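Local coordinates for conserved hypothetical protein (Streptococcus pneumoniae, PDB 4QDY) that is of unknown function but belongs to the YbbR-like family, with two YbbR domains in one chain and two chains in the assembly, at residues V13-I18 with A33-V38; V168-I173 with F187-K192. All coordinates share one frame; numbering follows the deposited sequence.

Interaction 1. Residues V13-I18 with A33-V38; sequences VTNVPI and ASEVSV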
# COMPACT_ATOMS: atom_id res chain seq x y z
N VAL A 13 -18.32 -5.52 -1.59
CA VAL A 13 -17.22 -6.37 -2.05
C VAL A 13 -15.94 -5.88 -1.37
O VAL A 13 -15.54 -4.73 -1.58
CB VAL A 13 -17.11 -6.40 -3.60
CG1 VAL A 13 -15.99 -7.33 -4.05
CG2 VAL A 13 -18.43 -6.83 -4.24
N THR A 14 -15.33 -6.72 -0.52
CA THR A 14 -14.10 -6.37 0.20
C THR A 14 -12.88 -6.90 -0.57
O THR A 14 -13.03 -7.75 -1.45
CB THR A 14 -14.12 -6.91 1.64
OG1 THR A 14 -14.31 -8.33 1.61
CG2 THR A 14 -15.19 -6.25 2.51
N ASN A 15 -11.68 -6.36 -0.24
CA ASN A 15 -10.37 -6.71 -0.80
C ASN A 15 -10.32 -6.40 -2.31
O ASN A 15 -9.92 -7.25 -3.11
CB ASN A 15 -10.02 -8.20 -0.53
CG ASN A 15 -10.09 -8.64 0.91
OD1 ASN A 15 -10.30 -7.85 1.84
ND2 ASN A 15 -9.91 -9.93 1.14
N VAL A 16 -10.73 -5.17 -2.70
CA VAL A 16 -10.74 -4.76 -4.11
C VAL A 16 -9.45 -3.96 -4.37
O VAL A 16 -9.30 -2.85 -3.84
CB VAL A 16 -12.01 -3.97 -4.52
CG1 VAL A 16 -12.03 -3.69 -6.01
CG2 VAL A 16 -13.28 -4.73 -4.12
N PRO A 17 -8.49 -4.49 -5.16
CA PRO A 17 -7.24 -3.74 -5.40
C PRO A 17 -7.44 -2.59 -6.39
O PRO A 17 -8.26 -2.71 -7.31
CB PRO A 17 -6.29 -4.80 -5.97
CG PRO A 17 -7.17 -5.82 -6.59
CD PRO A 17 -8.48 -5.80 -5.86
N ILE A 18 -6.69 -1.49 -6.21
CA ILE A 18 -6.75 -0.29 -7.04
C ILE A 18 -5.71 -0.38 -8.17
O ILE A 18 -4.54 -0.65 -7.89
CB ILE A 18 -6.54 1.00 -6.19
CG1 ILE A 18 -7.35 0.98 -4.87
CG2 ILE A 18 -6.82 2.26 -7.03
CD1 ILE A 18 -6.91 2.02 -3.84
N ALA A 33 -4.06 3.14 1.16
CA ALA A 33 -4.42 1.73 1.38
C ALA A 33 -4.52 1.02 0.04
O ALA A 33 -5.27 1.47 -0.84
CB ALA A 33 -5.72 1.63 2.16
N SER A 34 -3.72 -0.05 -0.13
CA SER A 34 -3.61 -0.88 -1.34
C SER A 34 -4.96 -1.36 -1.88
O SER A 34 -5.14 -1.42 -3.09
CB SER A 34 -2.75 -2.10 -1.07
OG SER A 34 -3.31 -2.94 -0.07
N GLU A 35 -5.89 -1.72 -0.97
CA GLU A 35 -7.21 -2.24 -1.34
C GLU A 35 -8.34 -1.41 -0.75
O GLU A 35 -8.18 -0.77 0.29
CB GLU A 35 -7.35 -3.71 -0.90
CG GLU A 35 -6.47 -4.66 -1.68
CD GLU A 35 -6.56 -6.13 -1.32
OE1 GLU A 35 -6.88 -6.45 -0.16
OE2 GLU A 35 -6.25 -6.97 -2.20
N VAL A 36 -9.50 -1.43 -1.43
CA VAL A 36 -10.73 -0.73 -1.06
C VAL A 36 -11.91 -1.71 -1.01
O VAL A 36 -11.77 -2.88 -1.36
CB VAL A 36 -11.04 0.46 -2.02
CG1 VAL A 36 -10.01 1.58 -1.90
CG2 VAL A 36 -11.20 0.00 -3.47
N SER A 37 -13.08 -1.20 -0.59
CA SER A 37 -14.34 -1.93 -0.59
C SER A 37 -15.28 -1.27 -1.60
O SER A 37 -15.23 -0.05 -1.76
CB SER A 37 -14.96 -2.00 0.80
OG SER A 37 -14.18 -2.82 1.65
N VAL A 38 -16.07 -2.07 -2.32
CA VAL A 38 -16.98 -1.53 -3.33
C VAL A 38 -18.41 -1.93 -2.96
O VAL A 38 -18.71 -3.12 -2.83
CB VAL A 38 -16.60 -1.98 -4.77
CG1 VAL A 38 -17.60 -1.46 -5.80
CG2 VAL A 38 -15.19 -1.53 -5.13
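V13 and V16 pair with V38 and V36 as antiparallel hydrogen-bonded pairs; the register slips by one between them, a beta bulge that sets T14 and N15 against the single residue S37. V36 N reaches V16 O at 2.8 Å, and V16 N returns a bond of 2.8 Å to V36 O. N15, with positive phi (62°), takes the left-handed conformation that asparagine tolerates well. P17 faces E35 in a non-hydrogen-bonded pair, where its missing N-H costs this pairing nothing. On the face of V16, V36 and V38, V16 CG2 lies 3.9 Å from V38 CG2; nearby, I18 CD1 meets V36 CG1 at 3.7 Å. Beta-branched valines suit these extended positions, and F59, V61 and L77 pack around them. E35 instead runs on the other face, its CG 3.9 Å from P17 CA. CD is anti to CA (chi2 -179°), beside the N15 backbone, and OE1 lies 3.6 Å from N15 CB; amide and carboxylate planes are 13° apart. One apolar face thus packs within its own chain; the other, carrying P17 and E35, combines packing on I18 of the second subunit with hydrogen bonds from N15 ND2 to its Y22 O and between E35 OE2 and its I20 N.

Interaction 2. Residues V168-I173 with F187-K192; sequences VPLQAI and FDTIMK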
# COMPACT_ATOMS: atom_id res chain seq x y z
N VAL A 168 14.27 -14.45 6.02
CA VAL A 168 13.70 -13.41 6.88
C VAL A 168 13.53 -12.13 6.04
O VAL A 168 14.44 -11.79 5.27
CB VAL A 168 14.52 -13.14 8.18
CG1 VAL A 168 14.51 -14.35 9.11
CG2 VAL A 168 15.96 -12.70 7.88
N PRO A 169 12.39 -11.41 6.15
CA PRO A 169 12.22 -10.19 5.34
C PRO A 169 13.13 -9.04 5.78
O PRO A 169 13.54 -8.98 6.95
CB PRO A 169 10.75 -9.81 5.58
CG PRO A 169 10.41 -10.40 6.89
CD PRO A 169 11.20 -11.67 6.99
N LEU A 170 13.44 -8.14 4.84
CA LEU A 170 14.27 -6.96 5.08
C LEU A 170 13.39 -5.71 5.13
O LEU A 170 12.56 -5.51 4.25
CB LEU A 170 15.36 -6.82 4.00
CG LEU A 170 16.51 -7.84 4.05
CD1 LEU A 170 17.23 -7.92 2.73
CD2 LEU A 170 17.49 -7.53 5.18
N GLN A 171 13.57 -4.89 6.18
CA GLN A 171 12.83 -3.64 6.41
C GLN A 171 13.78 -2.45 6.60
O GLN A 171 14.84 -2.61 7.21
CB GLN A 171 11.91 -3.75 7.64
CG GLN A 171 10.76 -4.74 7.50
CD GLN A 171 9.90 -4.81 8.75
OE1 GLN A 171 10.38 -4.71 9.88
NE2 GLN A 171 8.61 -5.05 8.56
N ALA A 172 13.38 -1.27 6.11
CA ALA A 172 14.14 -0.03 6.25
C ALA A 172 13.54 0.81 7.36
O ALA A 172 12.37 1.17 7.29
CB ALA A 172 14.15 0.74 4.93
N ILE A 173 14.33 1.07 8.43
CA ILE A 173 13.84 1.84 9.58
C ILE A 173 14.69 3.10 9.80
O ILE A 173 15.83 3.18 9.34
CB ILE A 173 13.78 0.98 10.89
CG1 ILE A 173 15.19 0.51 11.36
CG2 ILE A 173 12.78 -0.19 10.74
CD1 ILE A 173 15.26 -0.05 12.78
N PHE A 187 14.42 -8.52 -1.41
CA PHE A 187 13.30 -8.27 -0.50
C PHE A 187 13.48 -9.05 0.82
O PHE A 187 12.90 -8.65 1.84
CB PHE A 187 11.95 -8.61 -1.15
CG PHE A 187 11.85 -9.96 -1.81
CD1 PHE A 187 11.49 -11.09 -1.08
CD2 PHE A 187 12.05 -10.10 -3.18
CE1 PHE A 187 11.40 -12.34 -1.70
CE2 PHE A 187 11.94 -11.34 -3.80
CZ PHE A 187 11.61 -12.46 -3.06
N ASP A 188 14.27 -10.13 0.80
CA ASP A 188 14.56 -10.95 1.98
C ASP A 188 16.00 -11.48 1.92
O ASP A 188 16.71 -11.27 0.93
CB ASP A 188 13.54 -12.11 2.12
CG ASP A 188 13.48 -13.14 1.01
OD1 ASP A 188 14.19 -12.97 -0.01
OD2 ASP A 188 12.70 -14.10 1.14
N THR A 189 16.44 -12.16 3.00
CA THR A 189 17.79 -12.72 3.13
C THR A 189 17.74 -13.99 3.98
O THR A 189 16.78 -14.19 4.73
CB THR A 189 18.74 -11.66 3.74
OG1 THR A 189 20.07 -12.16 3.75
CG2 THR A 189 18.31 -11.21 5.14
N ILE A 190 18.77 -14.84 3.88
CA ILE A 190 18.84 -16.07 4.68
C ILE A 190 19.55 -15.73 6.00
O ILE A 190 20.68 -15.22 5.98
CB ILE A 190 19.50 -17.28 3.93
CG1 ILE A 190 18.70 -17.72 2.66
CG2 ILE A 190 19.68 -18.48 4.85
CD1 ILE A 190 18.85 -16.86 1.36
N MSE A 191 18.87 -15.98 7.12
CA MSE A 191 19.39 -15.76 8.47
C MSE A 191 19.80 -17.11 9.08
O MSE A 191 19.00 -18.05 9.07
CB MSE A 191 18.35 -15.05 9.36
CG MSE A 191 18.90 -14.62 10.73
SE MSE A 191 17.55 -13.89 11.95
CE MSE A 191 16.57 -15.46 12.26
N LYS A 192 21.04 -17.20 9.58
CA LYS A 192 21.56 -18.41 10.21
C LYS A 192 21.86 -18.13 11.68
O LYS A 192 22.67 -17.25 11.98
CB LYS A 192 22.81 -18.94 9.48
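The flat groups that meet between V168 and T189 are peptide units, with the V168 and T189 side chains together on one face, while the CB of P169 points away from residues 187-192. Where the units join, V168 N bonds to T189 O at 2.8 Å and T189 N to V168 O at 3.0 Å; L170 N then reaches F187 O at 3.1 Å. Proline is accommodated at P169 because its pair with D188 is non-hydrogen-bonded. F187 CB also points away from residues 168-173, and its side chain packs on P92 of the second subunit. T189 shows why a threonine fits: its methyl CG2 lies 3.8 Å from L170 CD2 and 3.9 Å from V168 CG2, while OG1, anti to the backbone N (chi1 -174°), forms a hydrogen bond with D132 OD1. The side chains of selenomethionine M191 and V168 cross at about a right angle, M191 CB 3.7 Å from V168 CG2. A bend at chi3 (68°) brings M191 CE to 3.9 Å from V168 CG1. The pair belongs to the hairpin of strands 164-173 and 183-196. Strand 149-153 supplies A152 against V168 and L170, and strand 124-130 supplies V130 against T189 and V128 against M191.

In the fold
Along the chain both segments of interaction 1 precede those of interaction 2; the two centres, about 28 Å apart, flank the middle of the chain, and the nearest atoms are about 15 Å apart and do not touch. Each joins two antiparallel strands, and the long strand 87-113 runs through the sheet that both reach. Strand 35-42 of interaction 1 pairs with it directly, whereas the hairpin of interaction 2 is linked to it through strands 135-138 and 149-153. The arrangement fits a chain of two YbbR-like domains, each with its own strand pairing. Both contacts also meet the second subunit, so both parts of the chain contribute to the two-chain assembly.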